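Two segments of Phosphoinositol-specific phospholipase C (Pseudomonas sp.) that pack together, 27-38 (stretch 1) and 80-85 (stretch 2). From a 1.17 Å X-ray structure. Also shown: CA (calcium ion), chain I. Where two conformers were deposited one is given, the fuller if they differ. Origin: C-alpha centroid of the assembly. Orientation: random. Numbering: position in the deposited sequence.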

# COMPACT_ATOMS: atom_id res chain seq x y z
N ASN A 27 -1.27 8.43 -7.08
CA ASN A 27 -2.63 8.79 -7.48
C ASN A 27 -2.97 8.35 -8.90
O ASN A 27 -3.71 9.04 -9.63
CB ASN A 27 -2.92 10.26 -7.30
CG ASN A 27 -3.03 10.66 -5.84
OD1 ASN A 27 -2.96 9.85 -4.92
ND2 ASN A 27 -3.12 11.91 -5.64
N CYS A 28 -2.50 7.17 -9.31
CA CYS A 28 -2.71 6.74 -10.70
C CYS A 28 -4.10 6.32 -11.10
O CYS A 28 -4.32 5.96 -12.26
CB CYS A 28 -1.73 5.66 -11.11
SG CYS A 28 -1.72 4.20 -10.07
N TYR A 29 -5.03 6.38 -10.16
CA TYR A 29 -6.46 6.29 -10.47
C TYR A 29 -7.00 7.54 -11.18
O TYR A 29 -8.10 7.52 -11.73
CB TYR A 29 -7.25 6.07 -9.16
CG TYR A 29 -7.26 7.27 -8.27
CD1 TYR A 29 -8.18 8.29 -8.47
CD2 TYR A 29 -6.30 7.47 -7.29
CE1 TYR A 29 -8.12 9.45 -7.73
CE2 TYR A 29 -6.24 8.62 -6.55
CZ TYR A 29 -7.16 9.63 -6.79
OH TYR A 29 -7.10 10.82 -6.11
N GLU A 30 -6.27 8.64 -11.14
CA GLU A 30 -6.72 9.85 -11.81
C GLU A 30 -6.52 9.73 -13.32
O GLU A 30 -5.49 9.26 -13.81
CB GLU A 30 -6.01 11.10 -11.29
CG GLU A 30 -6.24 11.39 -9.83
CD GLU A 30 -5.69 12.74 -9.42
OE1 GLU A 30 -6.13 13.73 -10.04
OE2 GLU A 30 -4.85 12.80 -8.52
N LYS A 31 -7.55 10.19 -14.04
CA LYS A 31 -7.55 10.10 -15.50
C LYS A 31 -6.33 10.75 -16.13
O LYS A 31 -5.85 10.33 -17.18
CB LYS A 31 -8.86 10.72 -16.06
CG LYS A 31 -10.12 9.93 -15.72
CD LYS A 31 -11.37 10.65 -16.21
CE LYS A 31 -12.63 9.99 -15.72
NZ LYS A 31 -13.81 10.64 -16.31
N GLN A 32 -5.84 11.81 -15.50
CA GLN A 32 -4.68 12.53 -16.03
C GLN A 32 -3.38 11.75 -15.99
O GLN A 32 -2.43 12.11 -16.68
CB GLN A 32 -4.48 13.87 -15.25
CG GLN A 32 -4.16 13.69 -13.75
CD GLN A 32 -3.82 14.98 -13.04
OE1 GLN A 32 -3.07 15.80 -13.59
NE2 GLN A 32 -4.37 15.19 -11.86
N TYR A 33 -3.31 10.70 -15.17
CA TYR A 33 -2.06 9.95 -15.01
C TYR A 33 -2.04 8.60 -15.74
O TYR A 33 -0.97 8.04 -15.95
CB TYR A 33 -1.72 9.73 -13.52
CG TYR A 33 -1.61 10.99 -12.74
CD1 TYR A 33 -0.81 12.04 -13.17
CD2 TYR A 33 -2.28 11.16 -11.53
CE1 TYR A 33 -0.74 13.22 -12.44
CE2 TYR A 33 -2.25 12.31 -10.81
CZ TYR A 33 -1.46 13.35 -11.26
OH TYR A 33 -1.42 14.52 -10.55
N ALA A 34 -3.21 8.12 -16.17
CA ALA A 34 -3.29 6.85 -16.89
C ALA A 34 -4.65 6.79 -17.56
O ALA A 34 -5.65 7.23 -16.99
CB ALA A 34 -3.07 5.64 -15.99
N ASN A 35 -4.70 6.18 -18.74
CA ASN A 35 -5.97 6.08 -19.46
C ASN A 35 -6.95 5.11 -18.79
O ASN A 35 -8.14 5.37 -18.73
CB ASN A 35 -5.72 5.76 -20.92
CG ASN A 35 -5.05 6.92 -21.68
OD1 ASN A 35 -5.12 8.09 -21.26
ND2 ASN A 35 -4.41 6.60 -22.79
N THR A 36 -6.41 4.02 -18.25
CA THR A 36 -7.18 3.07 -17.45
C THR A 36 -6.35 2.71 -16.23
O THR A 36 -5.11 2.69 -16.28
CB THR A 36 -7.53 1.79 -18.22
OG1 THR A 36 -6.33 1.07 -18.46
CG2 THR A 36 -8.26 2.09 -19.52
N PHE A 37 -7.02 2.35 -15.16
CA PHE A 37 -6.32 1.93 -13.95
C PHE A 37 -5.50 0.65 -14.26
O PHE A 37 -4.34 0.54 -13.86
CB PHE A 37 -7.31 1.69 -12.82
CG PHE A 37 -6.69 1.59 -11.44
CD1 PHE A 37 -5.85 2.57 -10.95
CD2 PHE A 37 -6.98 0.51 -10.62
CE1 PHE A 37 -5.32 2.49 -9.67
CE2 PHE A 37 -6.45 0.40 -9.35
CZ PHE A 37 -5.63 1.40 -8.88
N SER A 38 -6.12 -0.28 -14.98
CA SER A 38 -5.45 -1.55 -15.29
C SER A 38 -4.16 -1.34 -16.09
O SER A 38 -3.20 -2.09 -15.91
CB SER A 38 -6.40 -2.48 -16.02
OG SER A 38 -6.73 -2.01 -17.31
N ASN A 80 -17.47 9.51 -8.15
CA ASN A 80 -16.32 8.80 -8.66
C ASN A 80 -15.72 9.61 -9.77
O ASN A 80 -16.41 10.06 -10.69
CB ASN A 80 -16.70 7.43 -9.16
CG ASN A 80 -17.22 6.56 -8.05
OD1 ASN A 80 -16.57 6.40 -7.00
ND2 ASN A 80 -18.40 5.94 -8.27
N ASP A 81 -14.41 9.83 -9.70
CA ASP A 81 -13.67 10.56 -10.72
C ASP A 81 -12.34 9.85 -10.88
O ASP A 81 -11.41 10.08 -10.10
CB ASP A 81 -13.52 12.01 -10.33
CG ASP A 81 -12.86 12.85 -11.39
OD1 ASP A 81 -12.34 12.30 -12.37
OD2 ASP A 81 -12.86 14.08 -11.20
N ASN A 82 -12.30 8.87 -11.77
CA ASN A 82 -11.17 7.97 -11.86
C ASN A 82 -11.21 7.22 -13.19
O ASN A 82 -12.18 7.32 -13.94
CB ASN A 82 -11.15 6.99 -10.66
CG ASN A 82 -12.32 6.05 -10.67
OD1 ASN A 82 -12.49 5.25 -11.59
ND2 ASN A 82 -13.17 6.15 -9.66
N ASN A 83 -10.15 6.46 -13.42
CA ASN A 83 -9.94 5.71 -14.67
C ASN A 83 -10.22 4.21 -14.53
O ASN A 83 -9.79 3.43 -15.37
CB ASN A 83 -8.52 5.97 -15.18
CG ASN A 83 -7.48 5.58 -14.17
OD1 ASN A 83 -7.77 4.82 -13.25
ND2 ASN A 83 -6.26 6.05 -14.37
N CYS A 84 -10.94 3.81 -13.49
CA CYS A 84 -11.34 2.41 -13.33
C CYS A 84 -12.53 2.06 -14.21
O CYS A 84 -13.28 2.92 -14.65
CB CYS A 84 -11.69 2.14 -11.88
SG CYS A 84 -10.37 2.64 -10.74
N THR A 85 -12.71 0.77 -14.46
CA THR A 85 -13.88 0.27 -15.23
C THR A 85 -15.24 0.45 -14.51
O THR A 85 -15.31 0.72 -13.33
CB THR A 85 -13.74 -1.21 -15.54
OG1 THR A 85 -13.81 -1.92 -14.32
CG2 THR A 85 -12.40 -1.52 -16.19
CA CA I . -3.26 9.72 -2.53
O HOH W 1 -9.62 11.61 -12.59
O HOH W 2 -14.09 13.08 -14.55
O HOH W 3 -1.33 11.09 -2.13
O HOH W 4 -4.03 12.01 -2.48

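What fastens two stretches that have neither helix nor strand to align them? Almost everything converges on N83, which is buried and points its CA-to-CB bond toward stretch 1. Its chi1 of 58° (p) and chi2 of 19° lay the carboxamide among backbone carbonyls, where ND2 donates to C28 O and to A34 O, each at 2.9 Å. Both hydrogens of the amide are thus spent on two carbonyls six residues apart, tying the ends of the intervening loop to one side chain. An asparagine suits this place because its short amide carries two N-H groups on a single nitrogen.

How does the backbone of N83 add to this? N83 N donates to Y29 O at 2.9 Å, and N83 O accepts from F37 N at 3.0 Å, so main chain and side chain of one residue grip stretch 1 at four points. Two CA-H...O contacts accompany them: N82 CA approaches Y29 O at 3.1 Å, and T36 CA approaches N83 O at 3.4 Å.

Which side chains pack around this polar centre? Y29 adopts chi1 70° (p) and meets N82 with its ring edge, CD1 lying 3.9 Å from N82 CB; its OH is satisfied elsewhere in the structure. N82, also p at 66°, leads its end away from stretch 1 and uses OD1 to accept from C84 N at 2.8 Å, a bond that braces the backbone just beyond N83. F37, in the t rotamer, places CB 3.8 Å from C84 SG, and that sulfur sits 4.4 Å from the centroid of the F37 ring, approaching obliquely. Here the buried contact is apolar, and C84 is covalently bonded elsewhere in the structure.

What happens at the exposed margin? K31 extends from chi1 -68° (m) through three t angles, bringing CE within 3.2 Å of N82 O. Its NZ remains 4.5 Å from D81 OD1, beyond a salt bridge, and water 2 spans the gap, accepting from K31 NZ at 3.0 Å and donating weakly to D81 OD1 at 2.9 Å. Water 1 makes a second bridge, accepting from the backbone K31 N at 2.9 Å and donating to D81 OD1 at 2.8 Å. Long and charged, K31 can cover the neighbouring backbone while its ammonium reaches water 2.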